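Local coordinates for protein beta-glucuronidase (Dictyoglomus thermophilum, PDB 6XXW) that probably hydrolyses beta-D-glucuronides, as a glycoside hydrolase of family 2 from a thermophilic bacterium, at residues Leu227-Lys230 with Ile234-Glu237; Phe292-Lys297 with Ser407-Ser412; Asn415-Tyr420 with Glu426-Val431; Arg430-Thr435 with Thr455-Tyr460. One frame throughout, in Å; residues are numbered along the deposited sequence.

Contact 1. Residues Leu227-Lys230 with Ile234-Glu237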
loop_
_atom_site.group_PDB
_atom_site.type_symbol
_atom_site.label_atom_id
_atom_site.label_comp_id
_atom_site.label_asym_id
_atom_site.label_seq_id
_atom_site.Cartn_x
_atom_site.Cartn_y
_atom_site.Cartn_z
ATOM N N LEU A 227 -41.621 -34.446 -6.870
ATOM C CA LEU A 227 -40.675 -33.519 -7.461
ATOM C C LEU A 227 -41.442 -32.300 -7.952
ATOM O O LEU A 227 -42.457 -32.440 -8.645
ATOM C CB LEU A 227 -39.926 -34.184 -8.607
ATOM C CG LEU A 227 -38.653 -33.490 -9.072
ATOM C CD1 LEU A 227 -37.574 -33.636 -8.016
ATOM C CD2 LEU A 227 -38.218 -34.112 -10.367
ATOM N N ARG A 228 -40.964 -31.110 -7.579
ATOM C CA ARG A 228 -41.591 -29.849 -7.941
ATOM C C ARG A 228 -40.615 -28.990 -8.728
ATOM O O ARG A 228 -39.411 -28.997 -8.459
ATOM C CB ARG A 228 -42.042 -29.071 -6.702
ATOM C CG ARG A 228 -43.248 -29.654 -6.020
ATOM C CD ARG A 228 -43.579 -28.844 -4.790
ATOM N NE ARG A 228 -44.841 -29.278 -4.215
ATOM C CZ ARG A 228 -44.933 -30.069 -3.162
ATOM N NH1 ARG A 228 -43.829 -30.518 -2.573
ATOM N NH2 ARG A 228 -46.124 -30.413 -2.704
ATOM N N ASP A 229 -41.140 -28.239 -9.693
ATOM C CA ASP A 229 -40.314 -27.335 -10.480
ATOM C C ASP A 229 -40.149 -26.011 -9.728
ATOM O O ASP A 229 -40.537 -25.876 -8.562
ATOM C CB ASP A 229 -40.886 -27.173 -11.895
ATOM C CG ASP A 229 -42.216 -26.406 -11.939
ATOM O OD1 ASP A 229 -42.645 -25.817 -10.926
ATOM O OD2 ASP A 229 -42.838 -26.394 -13.023
ATOM N N LYS A 230 -39.584 -25.015 -10.418
ATOM C CA LYS A 230 -39.291 -23.715 -9.819
ATOM C C LYS A 230 -40.543 -23.026 -9.290
ATOM O O LYS A 230 -40.468 -22.269 -8.312
ATOM C CB LYS A 230 -38.613 -22.807 -10.851
ATOM C CG LYS A 230 -39.456 -22.589 -12.119
ATOM C CD LYS A 230 -38.748 -21.751 -13.188
ATOM C CE LYS A 230 -39.235 -22.160 -14.588
ATOM N NZ LYS A 230 -38.665 -21.309 -15.685
ATOM N N ILE A 234 -46.064 -29.657 -9.312
ATOM C CA ILE A 234 -45.661 -31.058 -9.219
ATOM C C ILE A 234 -45.451 -31.592 -10.629
ATOM O O ILE A 234 -46.374 -31.575 -11.451
ATOM C CB ILE A 234 -46.706 -31.894 -8.468
ATOM C CG1 ILE A 234 -46.770 -31.481 -7.001
ATOM C CG2 ILE A 234 -46.372 -33.380 -8.575
ATOM C CD1 ILE A 234 -47.998 -32.020 -6.283
ATOM N N VAL A 235 -44.237 -32.069 -10.916
ATOM C CA VAL A 235 -43.938 -32.633 -12.228
ATOM C C VAL A 235 -43.716 -34.131 -12.187
ATOM O O VAL A 235 -43.626 -34.752 -13.261
ATOM C CB VAL A 235 -42.728 -31.941 -12.896
ATOM C CG1 VAL A 235 -43.002 -30.442 -13.097
ATOM C CG2 VAL A 235 -41.458 -32.176 -12.088
ATOM N N ALA A 236 -43.612 -34.735 -11.005
ATOM C CA ALA A 236 -43.450 -36.183 -10.922
ATOM C C ALA A 236 -43.721 -36.639 -9.497
ATOM O O ALA A 236 -43.558 -35.877 -8.542
ATOM C CB ALA A 236 -42.053 -36.637 -11.369
ATOM N N GLU A 237 -44.136 -37.896 -9.364
ATOM C CA GLU A 237 -44.452 -38.446 -8.055
ATOM C C GLU A 237 -44.251 -39.948 -8.107
ATOM O O GLU A 237 -44.363 -40.563 -9.171
ATOM C CB GLU A 237 -45.891 -38.118 -7.613
ATOM C CG GLU A 237 -47.015 -38.851 -8.384
ATOM C CD GLU A 237 -47.207 -40.317 -7.969
ATOM O OE1 GLU A 237 -47.117 -40.626 -6.758
ATOM O OE2 GLU A 237 -47.440 -41.164 -8.861
#
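Leu227 holds CG anti to its backbone N (chi1 -164°), while Val235 turns CG1 beside its own N, which places CG2 between N and the carbonyl carbon. These settings bring the branches together at a slant, Leu227 CD2 lying 4.1 Å from Val235 CG2; the same valine methyl sits 3.6 Å from Leu227 O. That carbonyl oxygen organises the pairing. It accepts a nearly straight bond from Val235 N at 2.9 Å and a weak one from Ala236 N at 3.5 Å, while Leu227 N donates to Ala236 O at 2.9 Å. Two residues thus face one, a classic beta bulge, and the register slips by a residue before Arg228 pairs with Ile234. Those two side chains run alongside each other, Arg228 NE 4.0 Å from Ile234 CG1, with the guanidinium going on to a salt bridge with Glu264. Asp229 crosses Val235 at about a right angle, its CB against CG1, while its OD1 takes the N-H groups of Asp231 and Asn233 in the hairpin turn. At this surface hairpin of an antiparallel sheet, register is set by backbone bonds; the side chains add mainly apolar cover, and Arg228 and Asp229 find their polar partners beyond the two strands.

Contact 2. Residues Phe292-Lys297 with Ser407-Ser412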
loop_
_atom_site.group_PDB
_atom_site.type_symbol
_atom_site.label_atom_id
_atom_site.label_comp_id
_atom_site.label_asym_id
_atom_site.label_seq_id
_atom_site.Cartn_x
_atom_site.Cartn_y
_atom_site.Cartn_z
ATOM N N PHE A 292 -14.650 -33.145 -21.958
ATOM C CA PHE A 292 -15.371 -33.238 -20.694
ATOM C C PHE A 292 -16.807 -32.807 -20.978
ATOM O O PHE A 292 -17.061 -31.624 -21.228
ATOM C CB PHE A 292 -14.726 -32.344 -19.633
ATOM C CG PHE A 292 -15.224 -32.599 -18.246
ATOM C CD1 PHE A 292 -16.436 -32.065 -17.819
ATOM C CD2 PHE A 292 -14.491 -33.388 -17.369
ATOM C CE1 PHE A 292 -16.907 -32.309 -16.530
ATOM C CE2 PHE A 292 -14.961 -33.634 -16.075
ATOM C CZ PHE A 292 -16.169 -33.091 -15.663
ATOM N N LEU A 293 -17.744 -33.756 -20.952
ATOM C CA LEU A 293 -19.119 -33.484 -21.365
ATOM C C LEU A 293 -20.030 -33.285 -20.161
ATOM O O LEU A 293 -20.090 -34.136 -19.265
ATOM C CB LEU A 293 -19.673 -34.620 -22.235
ATOM C CG LEU A 293 -18.878 -34.944 -23.499
ATOM C CD1 LEU A 293 -19.378 -36.258 -24.110
ATOM C CD2 LEU A 293 -18.991 -33.807 -24.492
ATOM N N ILE A 294 -20.751 -32.171 -20.159
ATOM C CA ILE A 294 -21.860 -31.939 -19.244
ATOM C C ILE A 294 -23.101 -31.826 -20.103
ATOM O O ILE A 294 -23.139 -31.004 -21.031
ATOM C CB ILE A 294 -21.657 -30.676 -18.394
ATOM C CG1 ILE A 294 -20.433 -30.859 -17.480
ATOM C CG2 ILE A 294 -22.950 -30.342 -17.623
ATOM C CD1 ILE A 294 -20.111 -29.655 -16.595
ATOM N N ASN A 295 -24.094 -32.679 -19.827
ATOM C CA ASN A 295 -25.309 -32.745 -20.636
ATOM C C ASN A 295 -24.961 -32.937 -22.111
ATOM O O ASN A 295 -25.545 -32.311 -23.005
ATOM C CB ASN A 295 -26.171 -31.502 -20.411
ATOM C CG ASN A 295 -26.629 -31.385 -18.974
ATOM O OD1 ASN A 295 -26.820 -32.404 -18.300
ATOM N ND2 ASN A 295 -26.809 -30.154 -18.492
ATOM N N GLU A 296 -23.964 -33.794 -22.350
ATOM C CA GLU A 296 -23.493 -34.197 -23.673
ATOM C C GLU A 296 -22.916 -33.035 -24.486
ATOM O O GLU A 296 -22.784 -33.136 -25.711
ATOM C CB GLU A 296 -24.602 -34.908 -24.459
ATOM C CG GLU A 296 -24.982 -36.280 -23.889
ATOM C CD GLU A 296 -23.783 -37.219 -23.759
ATOM O OE1 GLU A 296 -23.156 -37.541 -24.793
ATOM O OE2 GLU A 296 -23.460 -37.636 -22.623
ATOM N N LYS A 297 -22.533 -31.937 -23.836
ATOM C CA LYS A 297 -21.893 -30.843 -24.547
ATOM C C LYS A 297 -20.475 -30.631 -24.023
ATOM O O LYS A 297 -20.230 -30.819 -22.829
ATOM C CB LYS A 297 -22.700 -29.543 -24.400
ATOM C CG LYS A 297 -24.099 -29.615 -24.963
ATOM C CD LYS A 297 -24.834 -28.302 -24.740
ATOM C CE LYS A 297 -25.051 -28.042 -23.264
ATOM N NZ LYS A 297 -25.833 -26.787 -23.047
ATOM N N SER A 407 -23.764 -29.600 -8.399
ATOM C CA SER A 407 -22.591 -28.770 -8.658
ATOM C C SER A 407 -21.292 -29.570 -8.620
ATOM O O SER A 407 -20.340 -29.219 -9.330
ATOM C CB SER A 407 -22.530 -27.617 -7.649
ATOM O OG SER A 407 -22.346 -28.100 -6.314
ATOM N N VAL A 408 -21.214 -30.628 -7.803
ATOM C CA VAL A 408 -20.015 -31.463 -7.807
ATOM C C VAL A 408 -20.005 -32.301 -9.081
ATOM O O VAL A 408 -20.897 -33.132 -9.307
ATOM C CB VAL A 408 -19.945 -32.367 -6.567
ATOM C CG1 VAL A 408 -18.675 -33.256 -6.643
ATOM C CG2 VAL A 408 -19.975 -31.575 -5.275
ATOM N N ILE A 409 -18.975 -32.117 -9.907
ATOM C CA ILE A 409 -18.903 -32.811 -11.185
ATOM C C ILE A 409 -17.652 -33.652 -11.332
ATOM O O ILE A 409 -17.450 -34.239 -12.387
ATOM C CB ILE A 409 -19.040 -31.838 -12.377
ATOM C CG1 ILE A 409 -18.223 -30.566 -12.155
ATOM C CG2 ILE A 409 -20.521 -31.509 -12.616
ATOM C CD1 ILE A 409 -16.741 -30.747 -12.149
ATOM N N MET A 410 -16.808 -33.728 -10.306
ATOM C CA MET A 410 -15.557 -34.483 -10.373
ATOM C C MET A 410 -14.982 -34.558 -8.972
ATOM O O MET A 410 -15.090 -33.604 -8.196
ATOM C CB MET A 410 -14.537 -33.827 -11.322
ATOM C CG MET A 410 -13.228 -34.606 -11.466
ATOM S SD MET A 410 -12.424 -34.475 -13.080
ATOM C CE MET A 410 -12.075 -32.697 -13.187
ATOM N N TRP A 411 -14.343 -35.686 -8.663
ATOM C CA TRP A 411 -13.612 -35.851 -7.414
ATOM C C TRP A 411 -12.113 -35.770 -7.676
ATOM O O TRP A 411 -11.602 -36.403 -8.613
ATOM C CB TRP A 411 -13.922 -37.207 -6.754
ATOM C CG TRP A 411 -15.392 -37.502 -6.540
ATOM C CD1 TRP A 411 -16.131 -38.451 -7.187
ATOM C CD2 TRP A 411 -16.278 -36.876 -5.595
ATOM N NE1 TRP A 411 -17.425 -38.446 -6.718
ATOM C CE2 TRP A 411 -17.542 -37.494 -5.737
ATOM C CE3 TRP A 411 -16.128 -35.854 -4.650
ATOM C CZ2 TRP A 411 -18.659 -37.109 -4.982
ATOM C CZ3 TRP A 411 -17.255 -35.472 -3.880
ATOM C CH2 TRP A 411 -18.493 -36.105 -4.056
ATOM N N SER A 412 -11.399 -35.031 -6.822
ATOM C CA SER A 412 -9.937 -34.992 -6.851
ATOM C C SER A 412 -9.406 -35.753 -5.645
ATOM O O SER A 412 -9.775 -35.450 -4.509
ATOM C CB SER A 412 -9.405 -33.559 -6.845
ATOM O OG SER A 412 -7.984 -33.582 -6.754
#
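Ile294, whose side chain faces Ile409, is fastened through its backbone: its N donates to Lys297 O at 3.0 Å, and its O accepts from Lys297 N at 3.0 Å. These bonds close the type I' turn of a tight hairpin joining strand 291-294 to the first strand of the TIM barrel. The axes of strand segments 292-294 and 408-412 come within 10.0 Å, their directions 145° apart, so side chains rather than sheet bonds bridge the gap. Phe292 spans most of it. With CG anti to the backbone N (chi1 -168°), the ring extends toward the barrel and presents its edge to Ile409 O, which lies in the ring plane 3.7 Å from CZ. Next to this, the thioether of Met410, on a chain bent at its second and third torsions, brings SD to 4.0 Å from Phe292 CE2. The sulfur stands 73° off the ring normal, an oblique Met-aromatic contact. Both Ile409 and Met410 turn their side chains toward the hairpin, and Ile409 CG2 meets Ile294 CD1 at 4.4 Å. Val285, Val287 and Pro443 also touch Phe292. No hydrogen bond crosses this buried interface. Cohesion comes from apolar and sulfur-aromatic contact, probably helped by the weakly positive C-H edge of the ring facing a carbonyl oxygen.

Contact 3. Residues Asn415-Tyr420 with Glu426-Val431; sequences NEAATY and EYFRRV
This is a small, buried apolar contact inside the TIM barrel domain, where the loop leaving strand 408-415 folds back against helix 422-438, the helix it leads into. Phe428 supplies the helix side. With CG beside its backbone N (chi1 -84°), the ring reaches from the helix to the loop, and its outer carbons CE2 and CZ both lie 3.8 Å from Ala417 CB. The methyl approaches obliquely and straddles this one ring bond. Thr419 CG2 joins it more loosely, 4.3 Å from Phe428 CE2. Over the centre of one face of the same ring sits Tyr427 CD1, 3.7 Å above the plane, and this preceding helix residue probably helps to fix its tilt. Ile446, Val413 and Ala414 from the barrel strands also pack on Phe428.

The loop is kinked by an inverse gamma turn centred on Ala418, with a weak bond of 2.9 Å from Thr419 N to Ala417 O. Thr419 is split in use: its methyl serves the ring, while OG1 bonds to Glu448 and Thr450. Just before the turn, Asn415 ND2 and Glu416 OE1 hydrogen-bond a Tris molecule, probably from the crystallisation liquor. The loop that packs on the helix here follows an Asn-Glu pair at the end of the fourth barrel strand, a pair characteristic of family 2 glycosidase TIM barrels.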
loop_
_atom_site.group_PDB
_atom_site.type_symbol
_atom_site.label_atom_id
_atom_site.label_comp_id
_atom_site.label_asym_id
_atom_site.label_seq_id
_atom_site.Cartn_x
_atom_site.Cartn_y
_atom_site.Cartn_z
ATOM N N ASN A 415 -3.635 -33.543 -4.073
ATOM C CA ASN A 415 -2.994 -32.379 -4.683
ATOM C C ASN A 415 -1.492 -32.456 -4.470
ATOM O O ASN A 415 -1.025 -32.392 -3.329
ATOM C CB ASN A 415 -3.521 -31.071 -4.094
ATOM C CG ASN A 415 -2.870 -29.848 -4.719
ATOM O OD1 ASN A 415 -3.289 -29.387 -5.785
ATOM N ND2 ASN A 415 -1.830 -29.317 -4.063
ATOM N N GLU A 416 -0.741 -32.566 -5.567
ATOM C CA GLU A 416 0.722 -32.473 -5.539
ATOM C C GLU A 416 1.347 -33.469 -4.567
ATOM O O GLU A 416 2.255 -33.130 -3.804
ATOM C CB GLU A 416 1.172 -31.044 -5.213
ATOM C CG GLU A 416 0.728 -29.986 -6.244
ATOM C CD GLU A 416 1.382 -28.629 -6.013
ATOM O OE1 GLU A 416 1.797 -28.340 -4.867
ATOM O OE2 GLU A 416 1.487 -27.851 -6.986
ATOM N N ALA A 417 0.859 -34.707 -4.589
ATOM C CA ALA A 417 1.545 -35.777 -3.881
ATOM C C ALA A 417 2.827 -36.175 -4.622
ATOM O O ALA A 417 3.039 -35.837 -5.789
ATOM C CB ALA A 417 0.629 -36.992 -3.725
ATOM N N ALA A 418 3.677 -36.942 -3.934
ATOM C CA ALA A 418 4.939 -37.419 -4.522
ATOM C C ALA A 418 4.677 -38.668 -5.369
ATOM O O ALA A 418 5.105 -39.784 -5.062
ATOM C CB ALA A 418 5.975 -37.681 -3.437
ATOM N N THR A 419 3.964 -38.445 -6.480
ATOM C CA THR A 419 3.457 -39.508 -7.337
ATOM C C THR A 419 4.547 -40.167 -8.176
ATOM O O THR A 419 4.254 -41.133 -8.887
ATOM C CB THR A 419 2.370 -38.954 -8.265
ATOM O OG1 THR A 419 2.891 -37.812 -8.960
ATOM C CG2 THR A 419 1.094 -38.553 -7.477
ATOM N N TYR A 420 5.779 -39.661 -8.130
ATOM C CA TYR A 420 6.897 -40.315 -8.800
ATOM C C TYR A 420 7.431 -41.506 -8.002
ATOM O O TYR A 420 8.170 -42.330 -8.549
ATOM C CB TYR A 420 8.009 -39.282 -9.056
ATOM C CG TYR A 420 8.395 -38.528 -7.803
ATOM C CD1 TYR A 420 9.275 -39.086 -6.886
ATOM C CD2 TYR A 420 7.850 -37.278 -7.514
ATOM C CE1 TYR A 420 9.614 -38.417 -5.719
ATOM C CE2 TYR A 420 8.184 -36.602 -6.346
ATOM C CZ TYR A 420 9.073 -37.180 -5.458
ATOM O OH TYR A 420 9.419 -36.532 -4.295
ATOM N N GLU A 426 0.730 -47.957 -5.666
ATOM C CA GLU A 426 -0.199 -48.861 -4.990
ATOM C C GLU A 426 -1.154 -48.084 -4.097
ATOM O O GLU A 426 -2.352 -48.403 -4.024
ATOM C CB GLU A 426 0.572 -49.895 -4.168
ATOM N N TYR A 427 -0.632 -47.069 -3.398
ATOM C CA TYR A 427 -1.478 -46.220 -2.562
ATOM C C TYR A 427 -2.647 -45.651 -3.363
ATOM O O TYR A 427 -3.816 -45.811 -2.984
ATOM C CB TYR A 427 -0.633 -45.105 -1.935
ATOM C CG TYR A 427 -1.402 -44.164 -1.033
ATOM C CD1 TYR A 427 -2.127 -43.105 -1.561
ATOM C CD2 TYR A 427 -1.390 -44.325 0.342
ATOM C CE1 TYR A 427 -2.815 -42.239 -0.743
ATOM C CE2 TYR A 427 -2.079 -43.468 1.166
ATOM C CZ TYR A 427 -2.798 -42.429 0.621
ATOM O OH TYR A 427 -3.494 -41.564 1.444
ATOM N N PHE A 428 -2.356 -45.004 -4.491
ATOM C CA PHE A 428 -3.419 -44.281 -5.181
ATOM C C PHE A 428 -4.291 -45.200 -6.033
ATOM O O PHE A 428 -5.478 -44.916 -6.220
ATOM C CB PHE A 428 -2.814 -43.149 -6.009
ATOM C CG PHE A 428 -2.564 -41.903 -5.199
ATOM C CD1 PHE A 428 -3.632 -41.194 -4.663
ATOM C CD2 PHE A 428 -1.268 -41.474 -4.933
ATOM C CE1 PHE A 428 -3.415 -40.049 -3.895
ATOM C CE2 PHE A 428 -1.039 -40.336 -4.161
ATOM C CZ PHE A 428 -2.122 -39.625 -3.644
ATOM N N ARG A 429 -3.740 -46.304 -6.546
ATOM C CA ARG A 429 -4.601 -47.304 -7.170
ATOM C C ARG A 429 -5.750 -47.688 -6.242
ATOM O O ARG A 429 -6.904 -47.774 -6.673
ATOM C CB ARG A 429 -3.788 -48.543 -7.550
ATOM C CG ARG A 429 -3.103 -48.439 -8.914
ATOM C CD ARG A 429 -2.031 -49.517 -9.085
ATOM N NE ARG A 429 -2.617 -50.852 -9.000
ATOM C CZ ARG A 429 -2.793 -51.665 -10.037
ATOM N NH1 ARG A 429 -2.418 -51.287 -11.252
ATOM N NH2 ARG A 429 -3.353 -52.857 -9.859
ATOM N N ARG A 430 -5.454 -47.907 -4.958
ATOM C CA ARG A 430 -6.505 -48.295 -4.021
ATOM C C ARG A 430 -7.471 -47.146 -3.758
ATOM O O ARG A 430 -8.685 -47.358 -3.655
ATOM C CB ARG A 430 -5.889 -48.777 -2.707
ATOM C CG ARG A 430 -4.990 -50.007 -2.857
ATOM C CD ARG A 430 -5.043 -50.883 -1.604
ATOM N NE ARG A 430 -6.337 -50.802 -0.928
ATOM C CZ ARG A 430 -7.438 -51.439 -1.324
ATOM N NH1 ARG A 430 -7.413 -52.219 -2.400
ATOM N NH2 ARG A 430 -8.568 -51.295 -0.641
ATOM N N VAL A 431 -6.948 -45.923 -3.609
ATOM C CA VAL A 431 -7.822 -44.771 -3.391
ATOM C C VAL A 431 -8.739 -44.585 -4.587
ATOM O O VAL A 431 -9.960 -44.415 -4.446
ATOM C CB VAL A 431 -6.988 -43.499 -3.135
ATOM C CG1 VAL A 431 -7.885 -42.276 -3.135
ATOM C CG2 VAL A 431 -6.245 -43.611 -1.817
#

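Contact 4. Residues Arg430-Thr435 with Thr455-Tyr460; sequences RVIEET and TKVSKY
The Tyr460 ring carries Lys459 CG on one face, 3.9 Å above the plane and toward the rim, while its CB, not the ring, meets the helix at Ile432. In this part of the TIM barrel, helix 422-438 packs on a loop containing a short 3-10 segment, residues 458-460, ahead of strand 463-467. The phenol leads away from the interface, and its OH bonds to Glu425 and Arg429, both on the same helix, so Tyr460 grips the helix at two points.

Ile432 makes the helix side of the contact. Its CG1 lies beside the backbone N (chi1 -68°), and the extended chain brings CD1 against two loop residues, 3.8 Å from Tyr460 CB and 4.1 Å from Val457 CG1, the Ile432 and Tyr460 side chains crossing at about a right angle. The backbone of Val457 is held by an ST turn in which Thr455 OG1 accepts from Val457 N at 3.1 Å, with a weak second bond from Ser458 N. Glu448 in turn bonds both Thr455 OG1 and Ser458 OG, tying the loop to a barrel strand. The other branch of the isoleucine reaches the backbone: Ile432 CG2 rests 3.8 Å from Tyr460 O.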
loop_
_atom_site.group_PDB
_atom_site.type_symbol
_atom_site.label_atom_id
_atom_site.label_comp_id
_atom_site.label_asym_id
_atom_site.label_seq_id
_atom_site.Cartn_x
_atom_site.Cartn_y
_atom_site.Cartn_z
ATOM N N ARG A 430 -5.454 -47.907 -4.958
ATOM C CA ARG A 430 -6.505 -48.295 -4.021
ATOM C C ARG A 430 -7.471 -47.146 -3.758
ATOM O O ARG A 430 -8.685 -47.358 -3.655
ATOM C CB ARG A 430 -5.889 -48.777 -2.707
ATOM C CG ARG A 430 -4.990 -50.007 -2.857
ATOM C CD ARG A 430 -5.043 -50.883 -1.604
ATOM N NE ARG A 430 -6.337 -50.802 -0.928
ATOM C CZ ARG A 430 -7.438 -51.439 -1.324
ATOM N NH1 ARG A 430 -7.413 -52.219 -2.400
ATOM N NH2 ARG A 430 -8.568 -51.295 -0.641
ATOM N N VAL A 431 -6.948 -45.923 -3.609
ATOM C CA VAL A 431 -7.822 -44.771 -3.391
ATOM C C VAL A 431 -8.739 -44.585 -4.587
ATOM O O VAL A 431 -9.960 -44.415 -4.446
ATOM C CB VAL A 431 -6.988 -43.499 -3.135
ATOM C CG1 VAL A 431 -7.885 -42.276 -3.135
ATOM C CG2 VAL A 431 -6.245 -43.611 -1.817
ATOM N N ILE A 432 -8.158 -44.613 -5.787
ATOM C CA ILE A 432 -8.943 -44.376 -6.993
ATOM C C ILE A 432 -9.978 -45.480 -7.186
ATOM O O ILE A 432 -11.137 -45.217 -7.535
ATOM C CB ILE A 432 -8.005 -44.253 -8.202
ATOM C CG1 ILE A 432 -7.178 -42.961 -8.072
ATOM C CG2 ILE A 432 -8.805 -44.318 -9.505
ATOM C CD1 ILE A 432 -5.987 -42.852 -9.041
ATOM N N GLU A 433 -9.583 -46.728 -6.950
ATOM C CA GLU A 433 -10.517 -47.838 -7.117
ATOM C C GLU A 433 -11.702 -47.710 -6.168
ATOM O O GLU A 433 -12.849 -47.967 -6.552
ATOM C CB GLU A 433 -9.798 -49.164 -6.885
ATOM C CG GLU A 433 -10.661 -50.379 -7.153
ATOM C CD GLU A 433 -9.838 -51.657 -7.211
ATOM O OE1 GLU A 433 -8.824 -51.679 -7.946
ATOM O OE2 GLU A 433 -10.202 -52.631 -6.521
ATOM N N GLU A 434 -11.445 -47.305 -4.922
ATOM C CA GLU A 434 -12.529 -47.183 -3.953
ATOM C C GLU A 434 -13.444 -46.008 -4.292
ATOM O O GLU A 434 -14.673 -46.101 -4.152
ATOM C CB GLU A 434 -11.938 -47.047 -2.547
ATOM C CG GLU A 434 -12.959 -46.816 -1.448
ATOM C CD GLU A 434 -13.767 -48.064 -1.127
ATOM O OE1 GLU A 434 -13.548 -49.120 -1.773
ATOM O OE2 GLU A 434 -14.634 -47.982 -0.232
ATOM N N THR A 435 -12.864 -44.897 -4.755
ATOM C CA THR A 435 -13.670 -43.734 -5.115
ATOM C C THR A 435 -14.648 -44.068 -6.232
ATOM O O THR A 435 -15.829 -43.707 -6.168
ATOM C CB THR A 435 -12.753 -42.579 -5.523
ATOM O OG1 THR A 435 -11.893 -42.257 -4.418
ATOM C CG2 THR A 435 -13.574 -41.336 -5.930
ATOM N N THR A 455 5.173 -39.335 -13.162
ATOM C CA THR A 455 4.074 -39.736 -12.291
ATOM C C THR A 455 3.663 -41.176 -12.591
ATOM O O THR A 455 3.501 -41.566 -13.749
ATOM C CB THR A 455 2.858 -38.806 -12.409
ATOM O OG1 THR A 455 1.749 -39.419 -11.736
ATOM C CG2 THR A 455 2.477 -38.512 -13.872
ATOM N N LYS A 456 3.499 -41.967 -11.540
ATOM C CA LYS A 456 3.014 -43.328 -11.676
ATOM C C LYS A 456 1.521 -43.439 -11.406
ATOM O O LYS A 456 1.011 -44.554 -11.270
ATOM C CB LYS A 456 3.795 -44.245 -10.735
ATOM C CG LYS A 456 5.286 -44.377 -11.090
ATOM C CD LYS A 456 6.056 -45.012 -9.958
ATOM C CE LYS A 456 7.519 -45.205 -10.334
ATOM N NZ LYS A 456 7.645 -46.104 -11.516
ATOM N N VAL A 457 0.802 -42.309 -11.328
ATOM C CA VAL A 457 -0.569 -42.299 -10.836
ATOM C C VAL A 457 -1.557 -41.727 -11.851
ATOM O O VAL A 457 -2.702 -42.183 -11.922
ATOM C CB VAL A 457 -0.660 -41.542 -9.493
ATOM C CG1 VAL A 457 -2.119 -41.386 -9.047
ATOM C CG2 VAL A 457 0.173 -42.272 -8.432
ATOM N N SER A 458 -1.151 -40.718 -12.638
ATOM C CA SER A 458 -2.096 -40.048 -13.537
ATOM C C SER A 458 -2.672 -40.985 -14.594
ATOM O O SER A 458 -3.765 -40.719 -15.110
ATOM C CB SER A 458 -1.436 -38.845 -14.222
ATOM O OG SER A 458 -1.458 -37.693 -13.375
ATOM N N LYS A 459 -1.963 -42.065 -14.939
ATOM C CA LYS A 459 -2.506 -43.010 -15.913
ATOM C C LYS A 459 -3.801 -43.670 -15.437
ATOM O O LYS A 459 -4.526 -44.235 -16.266
ATOM C CB LYS A 459 -1.462 -44.084 -16.263
ATOM C CG LYS A 459 -0.807 -44.784 -15.063
ATOM C CD LYS A 459 0.415 -45.605 -15.512
ATOM C CE LYS A 459 1.010 -46.441 -14.373
ATOM N NZ LYS A 459 2.331 -47.074 -14.740
ATOM N N TYR A 460 -4.121 -43.588 -14.138
ATOM C CA TYR A 460 -5.299 -44.232 -13.564
ATOM C C TYR A 460 -6.521 -43.322 -13.429
ATOM O O TYR A 460 -7.577 -43.812 -13.022
ATOM C CB TYR A 460 -4.965 -44.816 -12.183
ATOM C CG TYR A 460 -3.892 -45.898 -12.203
ATOM C CD1 TYR A 460 -4.151 -47.154 -12.741
ATOM C CD2 TYR A 460 -2.617 -45.649 -11.698
ATOM C CE1 TYR A 460 -3.171 -48.145 -12.756
ATOM C CE2 TYR A 460 -1.637 -46.635 -11.697
ATOM C CZ TYR A 460 -1.925 -47.885 -12.238
ATOM O OH TYR A 460 -0.960 -48.872 -12.247
#

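The contacts come in order along the chain, with contacts 3 and 4 overlapping at Arg430 and Val431. Contact 1 stands apart, in the small antiparallel sheet of the middle domain, its centre 24 Å from that of contact 2 and 43 and 39 Å from those of contacts 3 and 4. In the TIM barrel domain, strand 408-415 carries half of contact 2 and runs out into the loop of contact 3, whose helix 422-438 also serves contact 4. Centres of contacts 3 and 4 lie only 6 Å apart, and their loops probably hydrogen-bond through Thr419 O and Lys456 N. One strand-loop-helix unit therefore connects the hairpin side of the barrel with its Tris-marked pocket.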